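Exocyst complex component EXO70 (Saccharomyces cerevisiae, PDB 2B1E) serves as a subunit of the exocyst, the complex that tethers secretory vesicles to sites of exocytosis, and takes part in the assembly of that complex. Local coordinates at residues 211-214 against 215-219; 415-418 against 419-423; 451-454 against 455-459. All coordinates share one frame; numbering follows the deposited sequence.

Interaction 1. Residues 211-214 against 215-219; sequences HVLS and QILSP
H211 and Q215 stack one turn apart on helix 209-233, an i to i+4 ring-amide pair in the long, all-helical rod of Exo70. The Q215 amide lies over one face of the imidazole with the two planes 27° apart, and its OE1 comes within 2.9 Å of H211 NE2. That approach is from above the ring, at a poor angle for a hydrogen bond; OE1 takes its bond instead from Q140 NE2 of helix 136-155. The aliphatic part of Q215 joins the stack, CG resting 4.2 Å from the centroid of the H211 ring in a CH-pi contact. The H211 ring is brought beside its own carbonyl carbon (chi1 179°), while Q215 runs extended beyond CG, back along the helix toward it.

On the buried sides the aliphatic pairs differ in attitude. V212 and I216 lie side by side and point the same way, with CG1 of V212 4.1 Å from CD1 of I216, facing helices 136-155 and 180-201. L213 and L217 cross at a slant, CG of L213 meeting CD1 of L217 at 3.6 Å.

The helix runs on through a kink at P219, whose N has no hydrogen to give. Just before it, S214 O is a doubled acceptor, receiving both S218 N at 2.8 Å and S218 OG at 2.9 Å, the hydroxyl arriving from above the carbonyl plane.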
loop_
_atom_site.group_PDB
_atom_site.type_symbol
_atom_site.label_atom_id
_atom_site.label_comp_id
_atom_site.label_asym_id
_atom_site.label_seq_id
_atom_site.Cartn_x
_atom_site.Cartn_y
_atom_site.Cartn_z
ATOM N N HIS A 211 -8.128 32.163 -6.560
ATOM C CA HIS A 211 -9.576 31.995 -6.562
ATOM C C HIS A 211 -10.049 31.450 -7.915
ATOM O O HIS A 211 -10.828 30.499 -7.973
ATOM C CB HIS A 211 -10.253 33.333 -6.254
ATOM C CG HIS A 211 -11.751 33.274 -6.259
ATOM N ND1 HIS A 211 -12.465 32.400 -5.468
ATOM C CD2 HIS A 211 -12.667 33.993 -6.947
ATOM C CE1 HIS A 211 -13.759 32.584 -5.668
ATOM N NE2 HIS A 211 -13.908 33.546 -6.562
ATOM N N VAL A 212 -9.559 32.051 -8.995
ATOM C CA VAL A 212 -9.914 31.634 -10.346
ATOM C C VAL A 212 -9.547 30.171 -10.547
ATOM O O VAL A 212 -10.382 29.365 -10.952
ATOM C CB VAL A 212 -9.180 32.497 -11.412
ATOM C CG1 VAL A 212 -9.428 31.949 -12.802
ATOM C CG2 VAL A 212 -9.667 33.939 -11.341
ATOM N N LEU A 213 -8.297 29.832 -10.251
ATOM C CA LEU A 213 -7.826 28.459 -10.400
ATOM C C LEU A 213 -8.667 27.500 -9.557
ATOM O O LEU A 213 -8.979 26.396 -9.993
ATOM C CB LEU A 213 -6.348 28.357 -10.005
ATOM C CG LEU A 213 -5.706 26.977 -10.178
ATOM C CD1 LEU A 213 -5.728 26.573 -11.656
ATOM C CD2 LEU A 213 -4.275 27.007 -9.658
ATOM N N SER A 214 -9.036 27.920 -8.350
ATOM C CA SER A 214 -9.849 27.079 -7.475
ATOM C C SER A 214 -11.200 26.762 -8.120
ATOM O O SER A 214 -11.609 25.604 -8.200
ATOM C CB SER A 214 -10.076 27.770 -6.127
ATOM O OG SER A 214 -10.999 27.042 -5.326
ATOM N N GLN A 215 -11.884 27.796 -8.593
ATOM C CA GLN A 215 -13.185 27.628 -9.227
ATOM C C GLN A 215 -13.168 26.701 -10.438
ATOM O O GLN A 215 -14.167 26.049 -10.743
ATOM C CB GLN A 215 -13.734 28.993 -9.630
ATOM C CG GLN A 215 -14.216 29.808 -8.444
ATOM C CD GLN A 215 -14.749 31.152 -8.861
ATOM O OE1 GLN A 215 -13.989 32.102 -9.062
ATOM N NE2 GLN A 215 -16.064 31.239 -9.016
ATOM N N ILE A 216 -12.037 26.644 -11.129
ATOM C CA ILE A 216 -11.907 25.791 -12.303
ATOM C C ILE A 216 -11.549 24.355 -11.919
ATOM O O ILE A 216 -12.061 23.403 -12.503
ATOM C CB ILE A 216 -10.822 26.345 -13.274
ATOM C CG1 ILE A 216 -11.312 27.653 -13.904
ATOM C CG2 ILE A 216 -10.504 25.327 -14.361
ATOM C CD1 ILE A 216 -10.254 28.383 -14.700
ATOM N N LEU A 217 -10.681 24.201 -10.928
ATOM C CA LEU A 217 -10.245 22.874 -10.499
ATOM C C LEU A 217 -11.189 22.140 -9.543
ATOM O O LEU A 217 -11.244 20.911 -9.548
ATOM C CB LEU A 217 -8.857 22.967 -9.857
ATOM C CG LEU A 217 -7.699 23.532 -10.690
ATOM C CD1 LEU A 217 -6.426 23.509 -9.855
ATOM C CD2 LEU A 217 -7.505 22.708 -11.944
ATOM N N SER A 218 -11.935 22.878 -8.728
ATOM C CA SER A 218 -12.832 22.239 -7.766
ATOM C C SER A 218 -13.810 21.232 -8.368
ATOM O O SER A 218 -13.981 20.134 -7.831
ATOM C CB SER A 218 -13.587 23.299 -6.961
ATOM O OG SER A 218 -12.685 23.986 -6.108
ATOM N N PRO A 219 -14.472 21.589 -9.480
ATOM C CA PRO A 219 -15.417 20.654 -10.099
ATOM C C PRO A 219 -14.700 19.364 -10.493
ATOM O O PRO A 219 -15.236 18.266 -10.336
ATOM C CB PRO A 219 -15.910 21.425 -11.317
ATOM C CG PRO A 219 -15.843 22.844 -10.852
ATOM C CD PRO A 219 -14.519 22.899 -10.150
#

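Interaction 2. Residues 415-418 against 419-423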
loop_
_atom_site.group_PDB
_atom_site.type_symbol
_atom_site.label_atom_id
_atom_site.label_comp_id
_atom_site.label_asym_id
_atom_site.label_seq_id
_atom_site.Cartn_x
_atom_site.Cartn_y
_atom_site.Cartn_z
ATOM N N PHE A 415 7.572 -32.191 13.702
ATOM C CA PHE A 415 7.696 -32.593 12.300
ATOM C C PHE A 415 6.646 -31.870 11.452
ATOM O O PHE A 415 6.953 -31.305 10.396
ATOM C CB PHE A 415 7.512 -34.112 12.192
ATOM C CG PHE A 415 7.530 -34.629 10.775
ATOM C CD1 PHE A 415 8.725 -34.701 10.060
ATOM C CD2 PHE A 415 6.350 -35.033 10.154
ATOM C CE1 PHE A 415 8.747 -35.170 8.739
ATOM C CE2 PHE A 415 6.360 -35.507 8.829
ATOM C CZ PHE A 415 7.563 -35.573 8.122
ATOM N N PHE A 416 5.399 -31.901 11.911
ATOM C CA PHE A 416 4.297 -31.241 11.212
ATOM C C PHE A 416 4.603 -29.758 10.954
ATOM O O PHE A 416 4.484 -29.284 9.820
ATOM C CB PHE A 416 3.008 -31.422 12.033
ATOM C CG PHE A 416 1.815 -30.658 11.516
ATOM C CD1 PHE A 416 1.389 -30.793 10.189
ATOM C CD2 PHE A 416 1.095 -29.833 12.370
ATOM C CE1 PHE A 416 0.259 -30.115 9.728
ATOM C CE2 PHE A 416 -0.044 -29.145 11.926
ATOM C CZ PHE A 416 -0.464 -29.285 10.601
ATOM N N ILE A 417 5.028 -29.026 11.981
ATOM C CA ILE A 417 5.323 -27.606 11.794
ATOM C C ILE A 417 6.486 -27.406 10.811
ATOM O O ILE A 417 6.438 -26.523 9.945
ATOM C CB ILE A 417 5.668 -26.908 13.138
ATOM C CG1 ILE A 417 4.525 -27.100 14.144
ATOM C CG2 ILE A 417 5.893 -25.406 12.905
ATOM C CD1 ILE A 417 3.146 -26.629 13.627
ATOM N N LEU A 418 7.525 -28.222 10.933
ATOM C CA LEU A 418 8.663 -28.091 10.031
ATOM C C LEU A 418 8.289 -28.396 8.582
ATOM O O LEU A 418 8.803 -27.756 7.665
ATOM C CB LEU A 418 9.818 -28.981 10.491
ATOM C CG LEU A 418 10.546 -28.466 11.739
ATOM C CD1 LEU A 418 11.409 -29.564 12.294
ATOM C CD2 LEU A 418 11.381 -27.245 11.416
ATOM N N MET A 419 7.384 -29.346 8.353
ATOM C CA MET A 419 7.014 -29.641 6.973
ATOM C C MET A 419 6.343 -28.421 6.358
ATOM O O MET A 419 6.510 -28.138 5.167
ATOM C CB MET A 419 6.083 -30.861 6.877
ATOM C CG MET A 419 6.790 -32.220 7.029
ATOM S SD MET A 419 8.091 -32.560 5.785
ATOM C CE MET A 419 7.077 -32.876 4.349
ATOM N N ASN A 420 5.588 -27.689 7.169
ATOM C CA ASN A 420 4.925 -26.503 6.674
ATOM C C ASN A 420 5.941 -25.371 6.510
ATOM O O ASN A 420 5.945 -24.678 5.493
ATOM C CB ASN A 420 3.784 -26.092 7.616
ATOM C CG ASN A 420 2.568 -27.009 7.493
ATOM O OD1 ASN A 420 2.529 -28.105 8.060
ATOM N ND2 ASN A 420 1.580 -26.566 6.740
ATOM N N LEU A 421 6.811 -25.186 7.499
ATOM C CA LEU A 421 7.815 -24.135 7.401
ATOM C C LEU A 421 8.734 -24.367 6.202
ATOM O O LEU A 421 9.359 -23.431 5.713
ATOM C CB LEU A 421 8.646 -24.055 8.681
ATOM C CG LEU A 421 7.959 -23.444 9.907
ATOM C CD1 LEU A 421 8.880 -23.599 11.123
ATOM C CD2 LEU A 421 7.637 -21.969 9.654
ATOM N N THR A 422 8.822 -25.612 5.738
ATOM C CA THR A 422 9.656 -25.930 4.584
ATOM C C THR A 422 9.100 -25.218 3.354
ATOM O O THR A 422 9.854 -24.619 2.580
ATOM C CB THR A 422 9.711 -27.450 4.323
ATOM O OG1 THR A 422 10.597 -28.055 5.267
ATOM C CG2 THR A 422 10.209 -27.740 2.909
ATOM N N LEU A 423 7.780 -25.278 3.175
ATOM C CA LEU A 423 7.158 -24.594 2.048
ATOM C C LEU A 423 7.294 -23.092 2.291
ATOM O O LEU A 423 7.556 -22.329 1.360
ATOM C CB LEU A 423 5.679 -24.966 1.907
ATOM C CG LEU A 423 4.947 -24.140 0.837
ATOM C CD1 LEU A 423 5.611 -24.354 -0.515
ATOM C CD2 LEU A 423 3.487 -24.532 0.774
#
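F415 and M419 form an i to i+4 Met-aromatic pair on helix 410-429, one of the packed helices of the Exo70 C-terminal family region. The two side chains run alongside each other, and the methionine supplies the bump: its CG sits over one face of the phenyl ring, 3.8 Å from the centroid of F415 and displaced toward the rim, closest to CZ at 3.6 Å. SD follows at a slant, 4.5 Å from the same centroid, so the methylene meets the face more squarely than the sulfur does. A bend at chi2 (-60°) leaves SD near CZ and CE1 of F415, and a further bend at chi3 turns the methyl end away. The F415 ring also meets the ring of Y507, the two planes inclined to each other.

Round the helix, I417 and L421 lie side by side, pointing the same way. CG2 of I417 touches CD1 of L421 at 3.9 Å, and the same leucine methyl lies 4.4 Å from CD2 of L418, so it sits against I417 and, more loosely, L418. This surface packs against two other helices: I417 and L421 reach L383 and I376 of helix 364-391, and L418 lies on Y452 and M456 of helix 440-473. F416 presses its ring on A387 of helix 364-391, and the N420 side chain crosses the F416 ring obliquely, amide and ring planes standing 84° apart.

Main-chain bonds keep these bumps one turn apart; the shortest across the contact joins L421 N to I417 O at 2.8 Å.

Interaction 3. Residues 451-454 against 455-459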
loop_
_atom_site.group_PDB
_atom_site.type_symbol
_atom_site.label_atom_id
_atom_site.label_comp_id
_atom_site.label_asym_id
_atom_site.label_seq_id
_atom_site.Cartn_x
_atom_site.Cartn_y
_atom_site.Cartn_z
ATOM N N ARG A 451 13.143 -23.968 17.023
ATOM C CA ARG A 451 12.170 -24.301 18.065
ATOM C C ARG A 451 11.558 -25.663 17.770
ATOM O O ARG A 451 11.502 -26.525 18.646
ATOM C CB ARG A 451 11.050 -23.252 18.126
ATOM C CG ARG A 451 9.936 -23.574 19.127
ATOM C CD ARG A 451 8.659 -22.777 18.823
ATOM N NE ARG A 451 8.853 -21.334 18.967
ATOM C CZ ARG A 451 7.950 -20.422 18.622
ATOM N NH1 ARG A 451 6.787 -20.802 18.105
ATOM N NH2 ARG A 451 8.199 -19.128 18.810
ATOM N N TYR A 452 11.117 -25.862 16.527
ATOM C CA TYR A 452 10.491 -27.121 16.154
ATOM C C TYR A 452 11.489 -28.241 15.889
ATOM O O TYR A 452 11.135 -29.422 15.946
ATOM C CB TYR A 452 9.512 -26.881 14.989
ATOM C CG TYR A 452 8.382 -25.988 15.454
ATOM C CD1 TYR A 452 7.458 -26.447 16.396
ATOM C CD2 TYR A 452 8.325 -24.642 15.088
ATOM C CE1 TYR A 452 6.524 -25.592 16.975
ATOM C CE2 TYR A 452 7.386 -23.777 15.661
ATOM C CZ TYR A 452 6.493 -24.257 16.607
ATOM O OH TYR A 452 5.588 -23.400 17.212
ATOM N N ILE A 453 12.741 -27.883 15.615
ATOM C CA ILE A 453 13.772 -28.901 15.457
ATOM C C ILE A 453 13.901 -29.407 16.891
ATOM O O ILE A 453 13.975 -30.606 17.148
ATOM C CB ILE A 453 15.128 -28.294 15.023
ATOM C CG1 ILE A 453 15.094 -27.947 13.530
ATOM C CG2 ILE A 453 16.265 -29.264 15.349
ATOM C CD1 ILE A 453 16.173 -26.928 13.103
ATOM N N SER A 454 13.901 -28.464 17.831
ATOM C CA SER A 454 14.008 -28.799 19.245
ATOM C C SER A 454 12.842 -29.702 19.685
ATOM O O SER A 454 13.033 -30.619 20.485
ATOM C CB SER A 454 14.059 -27.517 20.088
ATOM O OG SER A 454 14.632 -27.790 21.356
ATOM N N TYR A 455 11.640 -29.449 19.171
ATOM C CA TYR A 455 10.493 -30.306 19.497
ATOM C C TYR A 455 10.824 -31.755 19.099
ATOM O O TYR A 455 10.557 -32.688 19.851
ATOM C CB TYR A 455 9.233 -29.869 18.730
ATOM C CG TYR A 455 8.334 -28.886 19.460
ATOM C CD1 TYR A 455 8.844 -27.701 19.975
ATOM C CD2 TYR A 455 6.964 -29.124 19.592
ATOM C CE1 TYR A 455 8.033 -26.778 20.599
ATOM C CE2 TYR A 455 6.128 -28.190 20.221
ATOM C CZ TYR A 455 6.678 -27.021 20.723
ATOM O OH TYR A 455 5.893 -26.088 21.372
ATOM N N MET A 456 11.412 -31.936 17.918
ATOM C CA MET A 456 11.755 -33.278 17.431
ATOM C C MET A 456 12.899 -33.949 18.189
ATOM O O MET A 456 12.966 -35.172 18.256
ATOM C CB MET A 456 12.111 -33.246 15.928
ATOM C CG MET A 456 10.932 -32.954 14.989
ATOM S SD MET A 456 11.276 -33.292 13.224
ATOM C CE MET A 456 12.650 -32.239 12.964
ATOM N N VAL A 457 13.802 -33.154 18.746
ATOM C CA VAL A 457 14.940 -33.693 19.492
ATOM C C VAL A 457 14.601 -33.933 20.968
ATOM O O VAL A 457 15.270 -34.721 21.646
ATOM C CB VAL A 457 16.156 -32.717 19.396
ATOM C CG1 VAL A 457 17.299 -33.185 20.280
ATOM C CG2 VAL A 457 16.633 -32.629 17.955
ATOM N N SER A 458 13.544 -33.278 21.451
ATOM C CA SER A 458 13.151 -33.367 22.854
ATOM C C SER A 458 12.986 -34.753 23.456
ATOM O O SER A 458 13.447 -35.001 24.569
ATOM C CB SER A 458 11.870 -32.574 23.106
ATOM O OG SER A 458 11.590 -32.560 24.501
ATOM N N ASP A 459 12.318 -35.650 22.738
ATOM C CA ASP A 459 12.107 -37.004 23.237
ATOM C C ASP A 459 13.439 -37.726 23.410
ATOM O O ASP A 459 13.594 -38.569 24.296
ATOM C CB ASP A 459 11.180 -37.779 22.291
ATOM C CG ASP A 459 9.720 -37.293 22.358
ATOM O OD1 ASP A 459 9.458 -36.197 22.908
ATOM O OD2 ASP A 459 8.826 -38.006 21.844
#
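Y455 N bonds to R451 O at 3.0 Å, one of the i to i+4 backbone bonds that carry helix 440-473 through this contact, and V457 N also reaches S454 O in a weaker i to i+3 bond. On this α-helical frame, packed among neighbouring helices, Y452 and Y455 form an edge-to-face pair three residues apart. The edge of Y452 is turned to the face of Y455, with the planes at 50° and the centroids 5.0 Å apart. CD1 of Y452 stands over the centre of the Y455 ring, 4.0 Å from its CG, and CE1 lies as near to CZ. The two side chains point the same way, and their hydroxyls end on one carboxylate: Y452 OH bonds to OE1 and Y455 OH to OE2 of E384, in helix 364-391. Y455 OH is bonded to N401 N as well, so the buried phenol has two partners.

R451 completes the cluster. Its CG rests over the centre of one face of the Y452 ring, on the side where Y455 lies, and touches CE1 of Y455 at 4.0 Å. A bend at chi3 (-64°) then brings the guanidinium round to the Y452 hydroxyl. The guanidinium charge so placed probably lies favourably near the E384 carboxylate that both tyrosines bind.

Along another side I453 and V457 meet CG2 to CG2 at 4.3 Å, facing helix 512-537. The arginine's own bond is well directed: NH1 of R451 reaches Y452 OH at 3.0 Å, with the oxygen only 4° out of the guanidinium plane.

Interactions 2 and 3 belong to one helix-packing interface, their centres about 13 Å apart, where helices 410-429 and 440-473 lie against each other. L418 packs on M456, and I417 CG2 lies 3.4 Å from Y452 CD2, so the tyrosine joined to R451 and Y455 in interaction 3 also packs on the aliphatic side of interaction 2. Helix 364-391 serves both, through apolar side chains for 415-423 and through E384 for 451-459. Interaction 1 is remote, its centre about 60 Å from that of interaction 2 and about 68 Å from that of interaction 3, on the opposite side of the chain's centre.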